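Side-chain contact in uncharacterized protein (Methanothermobacter thermautotrophicus, PDB 1IHN), which is of unknown function but belongs to the DUF498/DUF598 (Mth938) family, as a small archaeal protein with an alpha/beta fold: residues A[52-57]-A[65-70]. Residues are numbered along the deposited sequence; the frame is centred on the assembly and turned at random.
Sequences EELEEL and IIIGSG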
ATOM      1  N   GLU A  52       1.987 -10.660   7.835  1.00 31.06           N
ATOM      2  CA  GLU A  52       1.114 -10.218   8.913  1.00 33.81           C
ATOM      3  C   GLU A  52       0.631  -8.788   8.655  1.00 31.58           C
ATOM      4  O   GLU A  52      -0.430  -8.391   9.134  1.00 36.17           O
ATOM      5  CB  GLU A  52       1.842 -10.267  10.262  1.00 37.87           C
ATOM      6  CG  GLU A  52       2.266 -11.652  10.724  1.00 52.30           C
ATOM      7  CD  GLU A  52       3.701 -11.987  10.359  1.00 53.91           C
ATOM      8  OE1 GLU A  52       3.975 -12.269   9.171  1.00 47.59           O
ATOM      9  OE2 GLU A  52       4.560 -11.962  11.272  1.00 55.69           O
ATOM     10  N   GLU A  53       1.409  -8.008   7.910  1.00 30.12           N
ATOM     11  CA  GLU A  53       1.012  -6.635   7.609  1.00 34.84           C
ATOM     12  C   GLU A  53      -0.290  -6.582   6.809  1.00 33.50           C
ATOM     13  O   GLU A  53      -1.032  -5.603   6.891  1.00 32.93           O
ATOM     14  CB  GLU A  53       2.121  -5.891   6.848  1.00 30.25           C
ATOM     15  CG  GLU A  53       3.221  -5.346   7.751  1.00 32.23           C
ATOM     16  CD  GLU A  53       4.045  -4.239   7.105  1.00 37.01           C
ATOM     17  OE1 GLU A  53       3.451  -3.250   6.620  1.00 33.95           O
ATOM     18  OE2 GLU A  53       5.288  -4.346   7.093  1.00 35.00           O
ATOM     19  N   LEU A  54      -0.568  -7.637   6.047  1.00 35.72           N
ATOM     20  CA  LEU A  54      -1.786  -7.716   5.235  1.00 38.13           C
ATOM     21  C   LEU A  54      -2.992  -8.191   6.043  1.00 43.37           C
ATOM     22  O   LEU A  54      -4.141  -7.978   5.646  1.00 42.66           O
ATOM     23  CB  LEU A  54      -1.587  -8.689   4.072  1.00 41.80           C
ATOM     24  CG  LEU A  54      -0.494  -8.417   3.037  1.00 46.69           C
ATOM     25  CD1 LEU A  54      -0.410  -9.604   2.090  1.00 44.98           C
ATOM     26  CD2 LEU A  54      -0.799  -7.140   2.269  1.00 48.50           C
ATOM     27  N   GLU A  55      -2.724  -8.843   7.169  1.00 45.87           N
ATOM     28  CA  GLU A  55      -3.773  -9.383   8.025  1.00 47.93           C
ATOM     29  C   GLU A  55      -4.908  -8.404   8.327  1.00 48.31           C
ATOM     30  O   GLU A  55      -6.083  -8.782   8.277  1.00 45.69           O
ATOM     31  CB  GLU A  55      -3.164  -9.904   9.334  1.00 52.10           C
ATOM     32  CG  GLU A  55      -4.131 -10.721  10.189  1.00 73.38           C
ATOM     33  CD  GLU A  55      -3.428 -11.534  11.269  1.00 81.09           C
ATOM     34  OE1 GLU A  55      -2.696 -10.940  12.089  1.00 86.59           O
ATOM     35  OE2 GLU A  55      -3.613 -12.770  11.301  1.00 81.40           O
ATOM     36  N   GLU A  56      -4.576  -7.151   8.630  1.00 43.56           N
ATOM     37  CA  GLU A  56      -5.615  -6.177   8.935  1.00 43.35           C
ATOM     38  C   GLU A  56      -6.493  -5.891   7.719  1.00 41.01           C
ATOM     39  O   GLU A  56      -7.639  -5.481   7.859  1.00 43.32           O
ATOM     40  CB  GLU A  56      -5.005  -4.870   9.466  1.00 45.32           C
ATOM     41  CG  GLU A  56      -4.259  -4.010   8.448  1.00 44.77           C
ATOM     42  CD  GLU A  56      -3.882  -2.640   9.017  1.00 46.15           C
ATOM     43  OE1 GLU A  56      -4.785  -1.928   9.498  1.00 45.50           O
ATOM     44  OE2 GLU A  56      -2.691  -2.267   8.984  1.00 41.05           O
ATOM     45  N   LEU A  57      -5.960  -6.118   6.523  1.00 41.10           N
ATOM     46  CA  LEU A  57      -6.726  -5.872   5.308  1.00 41.78           C
ATOM     47  C   LEU A  57      -7.609  -7.054   4.917  1.00 42.81           C
ATOM     48  O   LEU A  57      -8.709  -6.867   4.401  1.00 40.08           O
ATOM     49  CB  LEU A  57      -5.785  -5.529   4.148  1.00 40.78           C
ATOM     50  CG  LEU A  57      -5.020  -4.208   4.291  1.00 39.61           C
ATOM     51  CD1 LEU A  57      -4.148  -3.980   3.056  1.00 32.02           C
ATOM     52  CD2 LEU A  57      -6.014  -3.053   4.472  1.00 26.83           C
ATOM     53  N   ILE A  65      -5.612  -6.510  -3.461  1.00 37.30           N
ATOM     54  CA  ILE A  65      -4.696  -5.816  -2.577  1.00 33.24           C
ATOM     55  C   ILE A  65      -3.507  -5.367  -3.400  1.00 33.99           C
ATOM     56  O   ILE A  65      -2.833  -6.179  -4.031  1.00 34.67           O
ATOM     57  CB  ILE A  65      -4.192  -6.722  -1.436  1.00 30.21           C
ATOM     58  CG1 ILE A  65      -5.339  -7.031  -0.465  1.00 30.33           C
ATOM     59  CG2 ILE A  65      -3.046  -6.033  -0.712  1.00 31.55           C
ATOM     60  CD1 ILE A  65      -4.937  -7.891   0.726  1.00 28.57           C
ATOM     61  N   ILE A  66      -3.259  -4.064  -3.400  1.00 33.55           N
ATOM     62  CA  ILE A  66      -2.147  -3.510  -4.140  1.00 27.44           C
ATOM     63  C   ILE A  66      -1.076  -3.060  -3.165  1.00 30.85           C
ATOM     64  O   ILE A  66      -1.361  -2.384  -2.178  1.00 30.01           O
ATOM     65  CB  ILE A  66      -2.585  -2.300  -4.986  1.00 35.42           C
ATOM     66  CG1 ILE A  66      -3.688  -2.725  -5.963  1.00 32.72           C
ATOM     67  CG2 ILE A  66      -1.385  -1.726  -5.729  1.00 24.28           C
ATOM     68  CD1 ILE A  66      -4.205  -1.610  -6.843  1.00 36.84           C
ATOM     69  N   ILE A  67       0.160  -3.444  -3.444  1.00 31.63           N
ATOM     70  CA  ILE A  67       1.276  -3.066  -2.601  1.00 29.20           C
ATOM     71  C   ILE A  67       2.235  -2.194  -3.393  1.00 29.58           C
ATOM     72  O   ILE A  67       2.766  -2.614  -4.424  1.00 27.48           O
ATOM     73  CB  ILE A  67       2.031  -4.307  -2.088  1.00 29.96           C
ATOM     74  CG1 ILE A  67       1.100  -5.142  -1.207  1.00 28.22           C
ATOM     75  CG2 ILE A  67       3.283  -3.886  -1.318  1.00 29.19           C
ATOM     76  CD1 ILE A  67       1.722  -6.415  -0.689  1.00 37.82           C
ATOM     77  N   GLY A  68       2.424  -0.966  -2.924  1.00 28.22           N
ATOM     78  CA  GLY A  68       3.350  -0.061  -3.570  1.00 25.64           C
ATOM     79  C   GLY A  68       4.712  -0.318  -2.953  1.00 29.87           C
ATOM     80  O   GLY A  68       4.971   0.086  -1.813  1.00 24.56           O
ATOM     81  N   SER A  69       5.581  -1.001  -3.699  1.00 30.39           N
ATOM     82  CA  SER A  69       6.916  -1.340  -3.218  1.00 29.87           C
ATOM     83  C   SER A  69       7.866  -0.131  -3.108  1.00 33.43           C
ATOM     84  O   SER A  69       9.070  -0.295  -2.859  1.00 36.13           O
ATOM     85  CB  SER A  69       7.540  -2.415  -4.115  1.00 33.13           C
ATOM     86  OG  SER A  69       7.614  -1.951  -5.455  1.00 36.54           O
ATOM     87  N   GLY A  70       7.320   1.060  -3.288  1.00 36.95           N
ATOM     88  CA  GLY A  70       8.089   2.314  -3.101  1.00 37.60           C
ATOM     89  C   GLY A  70       8.539   2.941  -4.421  1.00 40.89           C
ATOM     90  O   GLY A  70       8.316   2.386  -5.504  1.00 35.83           O
TER
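Ile65 and Leu54 meet where the short helix 52-58 packs on one face of the five-stranded mixed sheet of this Mth938-type alpha/beta fold. Strand 64-68 supplies the sheet side, running between strands 105-109 and 84-86 and parallel to both. The helix and strand segments run in broadly opposed directions but well askew, with 138° between their N-to-C directions and their axes 10.9 Å apart at closest approach. No hydrogen bond links them, and the contact is purely aliphatic and buried. Ile65 reaches the helix with both branches: CG2 lies 3.9 Å from Leu54 CD2, while CD1, at the end of the other branch, comes within 4.2 Å of Leu57 CB. The extended CG1 branch (chi2 -178°) carries that methyl out to the second leucine. Ile66, between the two contacting isoleucines, points to the opposite face and packs against helix 88-100. Leu54 and Leu57 also touch Ile108 of the neighbouring strand 105-109, which extends the same apolar layer across the sheet. Glu53 forms a salt bridge through OE1 with Arg34 and a hydrogen bond through OE2 with Ser39. The Leu54 side chain crosses that of Ile67 at about a right angle, and its CD2 methyl, already against Ile65, sits 4.0 Å from Ile67 CD1.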